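PDB 2VOS: folylpolyglutamate synthase protein FOLC from Mycobacterium tuberculosis, which probably adds L-glutamate to dihydropteroate and to tetrahydrofolate polyglutamates, using ATP and forming ADP and phosphate. Local coordinates for residues T96-I108 against V472-P486. Sequence-based numbering, arbitrary orientation. Where two conformers were deposited one is given.
Sequences TTSPHLQSPVERI and VVTAGAARTLFGRDP. With CO (cobalt (II) ion), chain E.
Q102 reaches from the loop after strand 93-96 to helix 472-481 and the Schellman motif at G483 that ends it. The contact joins the N-terminal, P-loop-type ATPase domain of this Mur ligase-like fold to the C-terminal glutamate ligase domain, beside the ADP site. Three hydrogen bonds hold the Q102 amide. Its CG lies anti to the carbonyl carbon (chi1 -53°) and the chain then runs extended, which carries the amide across to the helix end. Q102 OE1 accepts from R479 NH1 (2.8 Å) and lies near the plane of the guanidinium, while the amide and guanidinium planes are turned 70° apart. Q102 NE2 donates to R484 O (2.8 Å) and to T480 OG1 (3.0 Å), so both hydrogens are used and the amide rotation is fixed. R479 NH1 also bonds D485 O, and its NH2 forms a salt bridge with E340.

Within the loop, the E106 carboxylate accepts from the backbone N of L101, Q102 and S103 and so shapes the turn that presents Q102. P486 packs its CG on S103 CB and its CB on the E106 side chain.

Apolar side chains meet at the start of the helix. L101 CD2 sits 4.0 Å from both V472 CG1 and A475 CB. P99, after a cis peptide bond, puts CG on V472 CG2. The preceding S98 O binds cobalt together with T76 and E174.

Backbones meet most closely at G476, where the absence of a side chain lets L101 O come within 3.2 Å of G476 CA in a CA-H...O contact.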
loop_
_atom_site.group_PDB
_atom_site.type_symbol
_atom_site.label_atom_id
_atom_site.label_comp_id
_atom_site.label_asym_id
_atom_site.label_seq_id
_atom_site.Cartn_x
_atom_site.Cartn_y
_atom_site.Cartn_z
ATOM N N THR A 96 -0.830 4.633 9.921
ATOM C CA THR A 96 -1.658 5.307 8.960
ATOM C C THR A 96 -1.200 4.850 7.594
ATOM O O THR A 96 0.001 4.836 7.277
ATOM C CB THR A 96 -1.757 6.848 9.154
ATOM O OG1 THR A 96 -2.599 7.399 8.131
ATOM C CG2 THR A 96 -0.403 7.559 9.164
ATOM N N THR A 97 -2.154 4.367 6.814
ATOM C CA THR A 97 -1.876 3.860 5.486
ATOM C C THR A 97 -2.864 4.461 4.480
ATOM O O THR A 97 -3.836 5.094 4.865
ATOM C CB THR A 97 -2.020 2.308 5.380
ATOM O OG1 THR A 97 -3.283 1.918 5.955
ATOM C CG2 THR A 97 -0.851 1.557 6.126
ATOM N N SER A 98 -2.551 4.286 3.188
ATOM C CA SER A 98 -3.375 4.782 2.110
ATOM C C SER A 98 -3.008 4.034 0.821
ATOM O O SER A 98 -1.949 3.335 0.721
ATOM C CB SER A 98 -3.257 6.296 1.948
ATOM O OG SER A 98 -1.901 6.588 1.731
ATOM N N PRO A 99 -3.957 4.054 -0.138
ATOM C CA PRO A 99 -5.321 4.545 0.077
ATOM C C PRO A 99 -6.106 3.500 0.931
ATOM O O PRO A 99 -5.561 2.455 1.231
ATOM C CB PRO A 99 -5.925 4.623 -1.349
ATOM C CG PRO A 99 -4.895 4.057 -2.287
ATOM C CD PRO A 99 -3.720 3.506 -1.483
ATOM N N HIS A 100 -7.367 3.735 1.278
ATOM C CA HIS A 100 -8.180 2.642 1.864
ATOM C C HIS A 100 -8.813 1.775 0.745
ATOM O O HIS A 100 -9.058 2.257 -0.395
ATOM C CB HIS A 100 -9.258 3.174 2.831
ATOM C CG HIS A 100 -10.344 3.995 2.174
ATOM N ND1 HIS A 100 -10.318 5.373 2.133
ATOM C CD2 HIS A 100 -11.520 3.629 1.596
ATOM C CE1 HIS A 100 -11.417 5.814 1.534
ATOM N NE2 HIS A 100 -12.161 4.772 1.196
ATOM N N LEU A 101 -9.032 0.496 1.050
ATOM C CA LEU A 101 -9.694 -0.426 0.164
ATOM C C LEU A 101 -11.197 -0.304 0.262
ATOM O O LEU A 101 -11.878 -0.144 -0.760
ATOM C CB LEU A 101 -9.372 -1.861 0.580
ATOM C CG LEU A 101 -8.099 -2.541 0.144
ATOM C CD1 LEU A 101 -8.033 -3.868 0.849
ATOM C CD2 LEU A 101 -8.058 -2.781 -1.395
ATOM N N GLN A 102 -11.730 -0.454 1.481
ATOM C CA GLN A 102 -13.208 -0.480 1.661
ATOM C C GLN A 102 -13.799 0.671 2.453
ATOM O O GLN A 102 -14.873 1.207 2.089
ATOM C CB GLN A 102 -13.633 -1.774 2.330
ATOM C CG GLN A 102 -13.125 -2.985 1.627
ATOM C CD GLN A 102 -13.310 -4.211 2.492
ATOM O OE1 GLN A 102 -12.350 -4.701 3.152
ATOM N NE2 GLN A 102 -14.540 -4.761 2.473
ATOM N N SER A 103 -13.131 1.062 3.542
ATOM C CA SER A 103 -13.681 2.074 4.419
ATOM C C SER A 103 -12.558 2.995 4.864
ATOM O O SER A 103 -11.452 2.536 5.086
ATOM C CB SER A 103 -14.356 1.402 5.632
ATOM O OG SER A 103 -14.629 2.379 6.629
ATOM N N PRO A 104 -12.830 4.304 4.997
ATOM C CA PRO A 104 -11.729 5.145 5.379
ATOM C C PRO A 104 -11.190 4.859 6.799
ATOM O O PRO A 104 -10.072 5.295 7.099
ATOM C CB PRO A 104 -12.336 6.566 5.328
ATOM C CG PRO A 104 -13.780 6.386 5.460
ATOM C CD PRO A 104 -14.091 5.052 4.806
ATOM N N VAL A 105 -11.947 4.167 7.676
ATOM C CA VAL A 105 -11.372 3.793 9.000
ATOM C C VAL A 105 -10.055 3.042 8.820
ATOM O O VAL A 105 -9.197 3.013 9.744
ATOM C CB VAL A 105 -12.365 2.951 9.928
ATOM C CG1 VAL A 105 -13.650 3.692 10.106
ATOM C CG2 VAL A 105 -12.660 1.536 9.392
ATOM N N GLU A 106 -9.856 2.428 7.648
ATOM C CA GLU A 106 -8.657 1.620 7.469
ATOM C C GLU A 106 -7.417 2.507 7.550
ATOM O O GLU A 106 -6.302 2.008 7.704
ATOM C CB GLU A 106 -8.619 0.982 6.074
ATOM C CG GLU A 106 -9.591 -0.198 5.882
ATOM C CD GLU A 106 -9.818 -0.433 4.377
ATOM O OE1 GLU A 106 -8.817 -0.409 3.607
ATOM O OE2 GLU A 106 -10.995 -0.557 3.960
ATOM N N ARG A 107 -7.610 3.789 7.303
ATOM C CA ARG A 107 -6.450 4.733 7.219
ATOM C C ARG A 107 -5.866 5.059 8.582
ATOM O O ARG A 107 -4.779 5.601 8.634
ATOM C CB ARG A 107 -6.872 6.071 6.600
ATOM C CG ARG A 107 -7.360 5.846 5.138
ATOM C CD ARG A 107 -8.065 7.086 4.584
ATOM N NE ARG A 107 -8.256 6.909 3.121
ATOM C CZ ARG A 107 -7.370 7.280 2.170
ATOM N NH1 ARG A 107 -6.200 7.898 2.479
ATOM N NH2 ARG A 107 -7.673 7.048 0.878
ATOM N N ILE A 108 -6.586 4.753 9.663
ATOM C CA ILE A 108 -6.050 5.021 11.005
ATOM C C ILE A 108 -6.271 3.801 11.857
ATOM O O ILE A 108 -7.415 3.465 12.176
ATOM C CB ILE A 108 -6.771 6.245 11.666
ATOM C CG1 ILE A 108 -6.774 7.438 10.684
ATOM C CG2 ILE A 108 -6.167 6.560 13.094
ATOM C CD1 ILE A 108 -7.703 8.639 11.093
ATOM N N VAL A 472 -6.572 -0.257 -6.655
ATOM C CA VAL A 472 -7.016 -0.384 -5.265
ATOM C C VAL A 472 -8.538 -0.411 -5.148
ATOM O O VAL A 472 -9.121 -1.204 -4.396
ATOM C CB VAL A 472 -6.471 0.810 -4.405
ATOM C CG1 VAL A 472 -6.973 0.683 -2.976
ATOM C CG2 VAL A 472 -4.943 0.765 -4.432
ATOM N N VAL A 473 -9.193 0.426 -5.941
ATOM C CA VAL A 473 -10.635 0.558 -5.874
ATOM C C VAL A 473 -11.342 -0.729 -6.376
ATOM O O VAL A 473 -12.396 -1.150 -5.832
ATOM C CB VAL A 473 -11.092 1.775 -6.726
ATOM C CG1 VAL A 473 -12.628 1.857 -6.758
ATOM C CG2 VAL A 473 -10.487 3.092 -6.172
ATOM N N THR A 474 -10.740 -1.366 -7.368
ATOM C CA THR A 474 -11.284 -2.590 -7.958
ATOM C C THR A 474 -11.196 -3.696 -6.893
ATOM O O THR A 474 -12.164 -4.420 -6.617
ATOM C CB THR A 474 -10.455 -3.054 -9.203
ATOM O OG1 THR A 474 -10.337 -1.994 -10.186
ATOM C CG2 THR A 474 -11.132 -4.302 -9.908
ATOM N N ALA A 475 -10.004 -3.866 -6.326
ATOM C CA ALA A 475 -9.794 -4.796 -5.238
ATOM C C ALA A 475 -10.685 -4.511 -4.041
ATOM O O ALA A 475 -11.320 -5.435 -3.505
ATOM C CB ALA A 475 -8.302 -4.812 -4.848
ATOM N N GLY A 476 -10.773 -3.250 -3.619
ATOM C CA GLY A 476 -11.578 -2.882 -2.480
ATOM C C GLY A 476 -13.053 -3.115 -2.702
ATOM O O GLY A 476 -13.735 -3.694 -1.814
ATOM N N ALA A 477 -13.562 -2.743 -3.888
ATOM C CA ALA A 477 -15.010 -2.961 -4.163
ATOM C C ALA A 477 -15.351 -4.440 -4.155
ATOM O O ALA A 477 -16.364 -4.861 -3.638
ATOM C CB ALA A 477 -15.462 -2.317 -5.520
ATOM N N ALA A 478 -14.476 -5.238 -4.735
ATOM C CA ALA A 478 -14.632 -6.676 -4.753
ATOM C C ALA A 478 -14.574 -7.231 -3.330
ATOM O O ALA A 478 -15.356 -8.139 -3.005
ATOM C CB ALA A 478 -13.533 -7.330 -5.662
ATOM N N ARG A 479 -13.692 -6.703 -2.473
ATOM C CA ARG A 479 -13.582 -7.216 -1.154
ATOM C C ARG A 479 -14.946 -7.034 -0.404
ATOM O O ARG A 479 -15.400 -7.913 0.376
ATOM C CB ARG A 479 -12.406 -6.543 -0.415
ATOM C CG ARG A 479 -11.971 -7.333 0.840
ATOM C CD ARG A 479 -10.567 -6.843 1.375
ATOM N NE ARG A 479 -10.003 -7.828 2.301
ATOM C CZ ARG A 479 -10.315 -7.922 3.586
ATOM N NH1 ARG A 479 -11.180 -7.077 4.141
ATOM N NH2 ARG A 479 -9.769 -8.890 4.327
ATOM N N THR A 480 -15.589 -5.887 -0.616
ATOM C CA THR A 480 -16.890 -5.597 -0.038
ATOM C C THR A 480 -17.991 -6.512 -0.644
ATOM O O THR A 480 -18.842 -7.023 0.075
ATOM C CB THR A 480 -17.207 -4.118 -0.276
ATOM O OG1 THR A 480 -16.336 -3.299 0.530
ATOM C CG2 THR A 480 -18.680 -3.800 0.038
ATOM N N LEU A 481 -17.977 -6.735 -1.950
ATOM C CA LEU A 481 -18.869 -7.708 -2.570
ATOM C C LEU A 481 -18.764 -9.104 -1.936
ATOM O O LEU A 481 -19.773 -9.808 -1.799
ATOM C CB LEU A 481 -18.624 -7.820 -4.078
ATOM C CG LEU A 481 -19.019 -6.569 -4.887
ATOM C CD1 LEU A 481 -18.680 -6.772 -6.388
ATOM C CD2 LEU A 481 -20.541 -6.190 -4.656
ATOM N N PHE A 482 -17.554 -9.506 -1.551
ATOM C CA PHE A 482 -17.354 -10.812 -0.940
ATOM C C PHE A 482 -17.598 -10.797 0.560
ATOM O O PHE A 482 -17.380 -11.788 1.235
ATOM C CB PHE A 482 -15.935 -11.324 -1.285
ATOM C CG PHE A 482 -15.882 -11.988 -2.631
ATOM C CD1 PHE A 482 -16.256 -13.308 -2.744
ATOM C CD2 PHE A 482 -15.496 -11.292 -3.783
ATOM C CE1 PHE A 482 -16.241 -13.929 -3.922
ATOM C CE2 PHE A 482 -15.476 -11.899 -4.965
ATOM C CZ PHE A 482 -15.880 -13.233 -5.053
ATOM N N GLY A 483 -18.042 -9.652 1.085
ATOM C CA GLY A 483 -18.536 -9.552 2.449
ATOM C C GLY A 483 -17.467 -9.469 3.553
ATOM O O GLY A 483 -17.798 -9.807 4.718
ATOM N N ARG A 484 -16.216 -9.119 3.229
ATOM C CA ARG A 484 -15.141 -9.107 4.230
ATOM C C ARG A 484 -15.133 -7.764 4.953
ATOM O O ARG A 484 -15.391 -6.714 4.338
ATOM C CB ARG A 484 -13.772 -9.357 3.586
ATOM C CG ARG A 484 -13.724 -10.581 2.707
ATOM C CD ARG A 484 -13.881 -11.866 3.473
ATOM N NE ARG A 484 -14.572 -12.926 2.715
ATOM C CZ ARG A 484 -13.973 -14.005 2.224
ATOM N NH1 ARG A 484 -12.670 -14.161 2.391
ATOM N NH2 ARG A 484 -14.663 -14.923 1.574
ATOM N N ASP A 485 -14.882 -7.778 6.251
ATOM C CA ASP A 485 -14.860 -6.553 7.043
ATOM C C ASP A 485 -13.544 -5.860 6.794
ATOM O O ASP A 485 -12.545 -6.525 6.647
ATOM C CB ASP A 485 -14.900 -6.925 8.515
ATOM C CG ASP A 485 -16.263 -7.454 8.927
ATOM O OD1 ASP A 485 -17.254 -7.112 8.233
ATOM O OD2 ASP A 485 -16.308 -8.194 9.925
ATOM N N PRO A 486 -13.533 -4.547 6.789
ATOM C CA PRO A 486 -12.281 -3.779 6.604
ATOM C C PRO A 486 -11.223 -4.146 7.641
ATOM O O PRO A 486 -11.576 -4.321 8.822
ATOM C CB PRO A 486 -12.730 -2.332 6.874
ATOM C CG PRO A 486 -14.210 -2.339 6.390
ATOM C CD PRO A 486 -14.736 -3.674 6.820
HETATM CO CO CO E . -0.310 2.065 -0.033
HETATM O O HOH W 1 -16.391 -0.862 0.115
HETATM O O HOH W 2 -0.168 3.470 -1.667
HETATM O O HOH W 3 -1.616 0.838 -1.136
#